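Local coordinates for putative exported protein (Bordetella parapertussis, PDB 3OCJ) that is of unknown function but is probably an S-adenosylmethionine-dependent methyltransferase, at residues V122-C127 with L190-G195; Q145-D150 with T173-D178. All coordinates share one frame; numbering follows the deposited sequence.

Contact 1 (V122-C127 with L190-G195); sequences VASVPC and LLTSNG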
loop_
_atom_site.group_PDB
_atom_site.type_symbol
_atom_site.label_atom_id
_atom_site.label_comp_id
_atom_site.label_asym_id
_atom_site.label_seq_id
_atom_site.Cartn_x
_atom_site.Cartn_y
_atom_site.Cartn_z
ATOM N N VAL A 122 15.469 11.337 -5.554
ATOM C CA VAL A 122 14.551 10.506 -4.786
ATOM C C VAL A 122 13.742 9.648 -5.749
ATOM O O VAL A 122 13.127 10.156 -6.691
ATOM C CB VAL A 122 13.570 11.369 -3.973
ATOM C CG1 VAL A 122 12.719 10.497 -3.064
ATOM C CG2 VAL A 122 14.331 12.407 -3.160
ATOM N N ALA A 123 13.732 8.342 -5.509
ATOM C CA ALA A 123 12.968 7.423 -6.353
ATOM C C ALA A 123 11.806 6.814 -5.584
ATOM O O ALA A 123 11.912 6.579 -4.388
ATOM C CB ALA A 123 13.872 6.320 -6.870
ATOM N N SER A 124 10.704 6.540 -6.276
ATOM C CA SER A 124 9.607 5.781 -5.704
ATOM C C SER A 124 9.346 4.563 -6.589
ATOM O O SER A 124 9.216 4.704 -7.809
ATOM C CB SER A 124 8.347 6.642 -5.589
ATOM O OG SER A 124 7.267 5.893 -5.043
ATOM N N VAL A 125 9.261 3.382 -5.972
ATOM C CA VAL A 125 9.182 2.119 -6.704
ATOM C C VAL A 125 8.330 1.148 -5.892
ATOM O O VAL A 125 8.771 0.689 -4.840
ATOM C CB VAL A 125 10.591 1.476 -6.865
ATOM C CG1 VAL A 125 10.516 0.222 -7.750
ATOM C CG2 VAL A 125 11.621 2.492 -7.401
ATOM N N PRO A 126 7.101 0.831 -6.348
ATOM C CA PRO A 126 6.397 1.349 -7.525
ATOM C C PRO A 126 5.813 2.714 -7.204
ATOM O O PRO A 126 5.250 2.906 -6.115
ATOM C CB PRO A 126 5.280 0.325 -7.720
ATOM C CG PRO A 126 4.953 -0.122 -6.320
ATOM C CD PRO A 126 6.251 -0.079 -5.551
ATOM N N CYS A 127 5.963 3.660 -8.119
ATOM C CA CYS A 127 5.644 5.043 -7.793
ATOM C C CYS A 127 4.159 5.359 -7.693
ATOM O O CYS A 127 3.774 6.306 -7.004
ATOM C CB CYS A 127 6.327 6.021 -8.756
ATOM S SG CYS A 127 5.777 5.908 -10.465
ATOM N N LEU A 190 17.596 8.535 -2.060
ATOM C CA LEU A 190 16.461 8.115 -1.255
ATOM C C LEU A 190 15.553 7.274 -2.132
ATOM O O LEU A 190 15.327 7.616 -3.296
ATOM C CB LEU A 190 15.686 9.342 -0.783
ATOM C CG LEU A 190 15.839 9.826 0.652
ATOM C CD1 LEU A 190 15.084 11.136 0.808
ATOM C CD2 LEU A 190 15.302 8.772 1.612
ATOM N N LEU A 191 15.037 6.173 -1.599
ATOM C CA LEU A 191 14.103 5.337 -2.354
ATOM C C LEU A 191 12.951 4.990 -1.430
ATOM O O LEU A 191 13.165 4.575 -0.288
ATOM C CB LEU A 191 14.793 4.063 -2.874
ATOM C CG LEU A 191 13.976 3.204 -3.857
ATOM C CD1 LEU A 191 14.858 2.406 -4.823
ATOM C CD2 LEU A 191 13.002 2.267 -3.137
ATOM N N THR A 192 11.731 5.200 -1.901
ATOM C CA THR A 192 10.559 4.824 -1.138
ATOM C C THR A 192 9.754 3.741 -1.883
ATOM O O THR A 192 9.654 3.759 -3.117
ATOM C CB THR A 192 9.704 6.061 -0.805
ATOM O OG1 THR A 192 8.594 5.677 0.013
ATOM C CG2 THR A 192 9.220 6.740 -2.078
ATOM N N SER A 193 9.207 2.797 -1.123
ATOM C CA SER A 193 8.461 1.682 -1.687
ATOM C C SER A 193 7.311 1.282 -0.778
ATOM O O SER A 193 7.511 1.020 0.407
ATOM C CB SER A 193 9.381 0.475 -1.895
ATOM O OG SER A 193 8.668 -0.609 -2.484
ATOM N N ASN A 194 6.114 1.226 -1.350
ATOM C CA ASN A 194 4.949 0.723 -0.630
ATOM C C ASN A 194 4.111 -0.124 -1.570
ATOM O O ASN A 194 3.906 0.243 -2.720
ATOM C CB ASN A 194 4.118 1.897 -0.097
ATOM C CG ASN A 194 2.860 1.448 0.629
ATOM O OD1 ASN A 194 1.737 1.660 0.153
ATOM N ND2 ASN A 194 3.035 0.825 1.771
ATOM N N GLY A 195 3.631 -1.260 -1.076
ATOM C CA GLY A 195 2.643 -2.053 -1.792
ATOM C C GLY A 195 3.151 -3.148 -2.710
ATOM O O GLY A 195 2.425 -3.602 -3.609
HETATM O O HOH W 1 6.044 3.203 -3.544
#
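Ser124 and Thr192 lie level on adjacent parallel strands, and their side chains meet through carbon. Thr192 CG2 comes within 3.6 Å of Ser124 CB. The torsion of Thr192 sets this up: OG1 is anti to the backbone N (chi1 -177°), which puts CG2 between N and the carbonyl carbon. Ser124 OG turns instead to Glu132. It also makes a weak bond to a water that donates to Pro126 O and accepts from Asn194 N.

Val122 and Leu190 lie side by side on the same face, CG1 of the valine 3.9 Å from CB of the leucine. Leu191, on the face it shares with Ala123, reaches with CD1 to Val125 CG2 at 4.1 Å, just past the end of strand 121-124. The backbones are joined by Ala123 N to Leu190 O, Thr192 N to Ala123 O, and Val125 N to Thr192 O.

Past the last backbone bond a side chain takes over. Ser193 OG, anti to its own N (chi1 -178°), donates to Val125 O at 2.7 Å, in the carbonyl plane. The peptide before Pro126 is cis, and Pro126 CD rests 3.7 Å from Asn194 O. Asn194 ND2 bonds Ser226 OG, and the residue touches a bound palmitic acid.

Strands 121-124 and 188-192 are central in the sheet, between 145-150 and 221-226, consistent with a Rossmann-like methyltransferase fold. Helix 96-115 packs on Leu190 and Thr192, helix 131-134 on Val122 and Ser124.

Contact 2 (Q145-D150 with T173-D178); sequences QLVGID and TLHRQD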
loop_
_atom_site.group_PDB
_atom_site.type_symbol
_atom_site.label_atom_id
_atom_site.label_comp_id
_atom_site.label_asym_id
_atom_site.label_seq_id
_atom_site.Cartn_x
_atom_site.Cartn_y
_atom_site.Cartn_z
ATOM N N GLN A 145 15.601 15.976 -7.662
ATOM C CA GLN A 145 15.099 15.261 -8.825
ATOM C C GLN A 145 14.270 14.094 -8.352
ATOM O O GLN A 145 14.666 13.383 -7.428
ATOM C CB GLN A 145 16.246 14.752 -9.689
ATOM C CG GLN A 145 17.170 15.857 -10.177
ATOM C CD GLN A 145 18.411 15.310 -10.849
ATOM O OE1 GLN A 145 18.435 14.160 -11.285
ATOM N NE2 GLN A 145 19.449 16.133 -10.940
ATOM N N LEU A 146 13.106 13.922 -8.970
ATOM C CA LEU A 146 12.209 12.823 -8.625
ATOM C C LEU A 146 12.173 11.771 -9.720
ATOM O O LEU A 146 12.092 12.090 -10.903
ATOM C CB LEU A 146 10.788 13.334 -8.378
ATOM C CG LEU A 146 10.610 14.418 -7.308
ATOM C CD1 LEU A 146 9.158 14.870 -7.237
ATOM C CD2 LEU A 146 11.100 13.958 -5.944
ATOM N N VAL A 147 12.210 10.508 -9.311
ATOM C CA VAL A 147 12.195 9.407 -10.268
ATOM C C VAL A 147 11.071 8.455 -9.882
ATOM O O VAL A 147 10.961 8.040 -8.730
ATOM C CB VAL A 147 13.541 8.656 -10.283
ATOM C CG1 VAL A 147 13.502 7.490 -11.280
ATOM C CG2 VAL A 147 14.681 9.606 -10.619
ATOM N N GLY A 148 10.208 8.132 -10.836
ATOM C CA GLY A 148 9.134 7.188 -10.568
ATOM C C GLY A 148 9.270 5.970 -11.450
ATOM O O GLY A 148 9.440 6.098 -12.655
ATOM N N ILE A 149 9.190 4.785 -10.857
ATOM C CA ILE A 149 9.248 3.553 -11.627
ATOM C C ILE A 149 7.973 2.773 -11.347
ATOM O O ILE A 149 7.598 2.579 -10.192
ATOM C CB ILE A 149 10.480 2.706 -11.223
ATOM C CG1 ILE A 149 11.764 3.523 -11.425
ATOM C CG2 ILE A 149 10.530 1.404 -12.018
ATOM C CD1 ILE A 149 13.034 2.740 -11.173
ATOM N N ASP A 150 7.288 2.337 -12.393
ATOM C CA ASP A 150 6.084 1.534 -12.201
ATOM C C ASP A 150 5.891 0.688 -13.441
ATOM O O ASP A 150 6.271 1.096 -14.531
ATOM C CB ASP A 150 4.864 2.433 -11.944
ATOM C CG ASP A 150 3.763 1.726 -11.170
ATOM O OD1 ASP A 150 3.255 0.696 -11.655
ATOM O OD2 ASP A 150 3.375 2.214 -10.084
ATOM N N THR A 173 11.145 12.217 -13.669
ATOM C CA THR A 173 11.463 11.270 -14.727
ATOM C C THR A 173 10.747 9.967 -14.406
ATOM O O THR A 173 10.862 9.445 -13.295
ATOM C CB THR A 173 12.975 11.004 -14.828
ATOM O OG1 THR A 173 13.671 12.240 -15.037
ATOM C CG2 THR A 173 13.273 10.089 -16.008
ATOM N N LEU A 174 9.988 9.456 -15.369
ATOM C CA LEU A 174 9.221 8.241 -15.166
ATOM C C LEU A 174 9.725 7.114 -16.054
ATOM O O LEU A 174 10.114 7.330 -17.205
ATOM C CB LEU A 174 7.744 8.496 -15.460
ATOM C CG LEU A 174 7.060 9.570 -14.613
ATOM C CD1 LEU A 174 5.648 9.761 -15.126
ATOM C CD2 LEU A 174 7.043 9.209 -13.128
ATOM N N HIS A 175 9.691 5.904 -15.513
ATOM C CA HIS A 175 10.138 4.721 -16.228
ATOM C C HIS A 175 9.134 3.605 -16.058
ATOM O O HIS A 175 8.728 3.293 -14.942
ATOM C CB HIS A 175 11.480 4.240 -15.687
ATOM C CG HIS A 175 12.553 5.278 -15.724
ATOM N ND1 HIS A 175 13.274 5.566 -16.864
ATOM C CD2 HIS A 175 13.031 6.100 -14.760
ATOM C CE1 HIS A 175 14.147 6.519 -16.599
ATOM N NE2 HIS A 175 14.021 6.861 -15.330
ATOM N N ARG A 176 8.732 3.002 -17.169
ATOM C CA ARG A 176 7.891 1.816 -17.126
ATOM C C ARG A 176 8.833 0.624 -17.039
ATOM O O ARG A 176 9.527 0.286 -18.009
ATOM C CB ARG A 176 7.011 1.725 -18.383
ATOM C CG ARG A 176 5.680 0.977 -18.200
ATOM C CD ARG A 176 5.794 -0.520 -18.462
ATOM N NE ARG A 176 4.724 -0.996 -19.341
ATOM C CZ ARG A 176 4.047 -2.131 -19.172
ATOM N NH1 ARG A 176 4.314 -2.928 -18.151
ATOM N NH2 ARG A 176 3.095 -2.474 -20.028
ATOM N N GLN A 177 8.855 -0.008 -15.871
ATOM C CA GLN A 177 9.738 -1.128 -15.594
ATOM C C GLN A 177 9.069 -2.020 -14.567
ATOM O O GLN A 177 8.312 -1.546 -13.719
ATOM C CB GLN A 177 11.070 -0.648 -15.001
ATOM C CG GLN A 177 11.927 0.212 -15.914
ATOM C CD GLN A 177 13.227 0.648 -15.255
ATOM O OE1 GLN A 177 13.974 1.456 -15.807
ATOM N NE2 GLN A 177 13.502 0.113 -14.071
ATOM N N ASP A 178 9.349 -3.312 -14.652
ATOM C CA ASP A 178 8.983 -4.256 -13.608
ATOM C C ASP A 178 9.824 -3.974 -12.370
ATOM O O ASP A 178 11.044 -4.152 -12.373
ATOM C CB ASP A 178 9.251 -5.670 -14.115
ATOM C CG ASP A 178 8.855 -6.749 -13.116
ATOM O OD1 ASP A 178 8.459 -6.436 -11.974
ATOM O OD2 ASP A 178 8.953 -7.925 -13.511
HETATM O O HOH W 2 14.151 13.225 -12.515
#
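Leu174 leans over Gly148, with CD2 3.9 Å from the glycine CA. This is the tight part of the contact. Gly148 has no side chain, and the leucine methyl lies directly against its backbone. Both backbone polar atoms of Gly148 are bonded across: its N donates to Thr173 O and its O accepts from His175 N at 2.9 Å. The buried Asp150 carboxylate is taken by Asp152 N and Gly128 N.

The opposite face is formed by Val147, Ile149, Thr173 and His175. Val147 CG1 meets the His175 ring at its edge, in the ring plane, 3.8 Å from CD2. Ile149 CG2, anti to the backbone N, touches Gln177 CB at 3.7 Å. The glutamine chain is extended beyond CG, and its NE2 passes over the same isoleucine, 3.9 Å from CD1.

The outer side is looser. Thr173 is exposed, and a water links its OG1 to Leu146 O, which also takes the Thr173 N-H. Arg176 is exposed as well. Its CA lies 3.1 Å from Asp150 O, and of its side chain CG comes nearest, at 3.7 Å; its cation-pi partner is Tyr151. The last backbone bond, Gln177 N to Asp150 O, is bent, with the donor 56° out of the carbonyl plane.

The pair forms a parallel beta-alpha-beta unit through helix 153-163, which covers Leu174 and Asp150. Strand 172-176 is outermost in the sheet, and strand 121-124 flanks 145-150 on its inner side.

From the N terminus the chain first passes through several helices, then lays down strand 121-124. After helix 131-134, strand 145-150 adds alongside it. Helix 153-163 carries the chain over to strand 172-176, where contact 2 closes the short inner loop. The next strand, 188-192, returns to the far side of strand 121-124, and there contact 1 closes the longer loop. Contact 2 is thus nested inside contact 1. The two join directly, through probable hydrogen bonds from Val147 N to Val122 O and from Cys127 N to Ile149 O. Together they order four parallel strands as 172-176, 145-150, 121-124, 188-192, the arrangement seen in Rossmann-like methyltransferases.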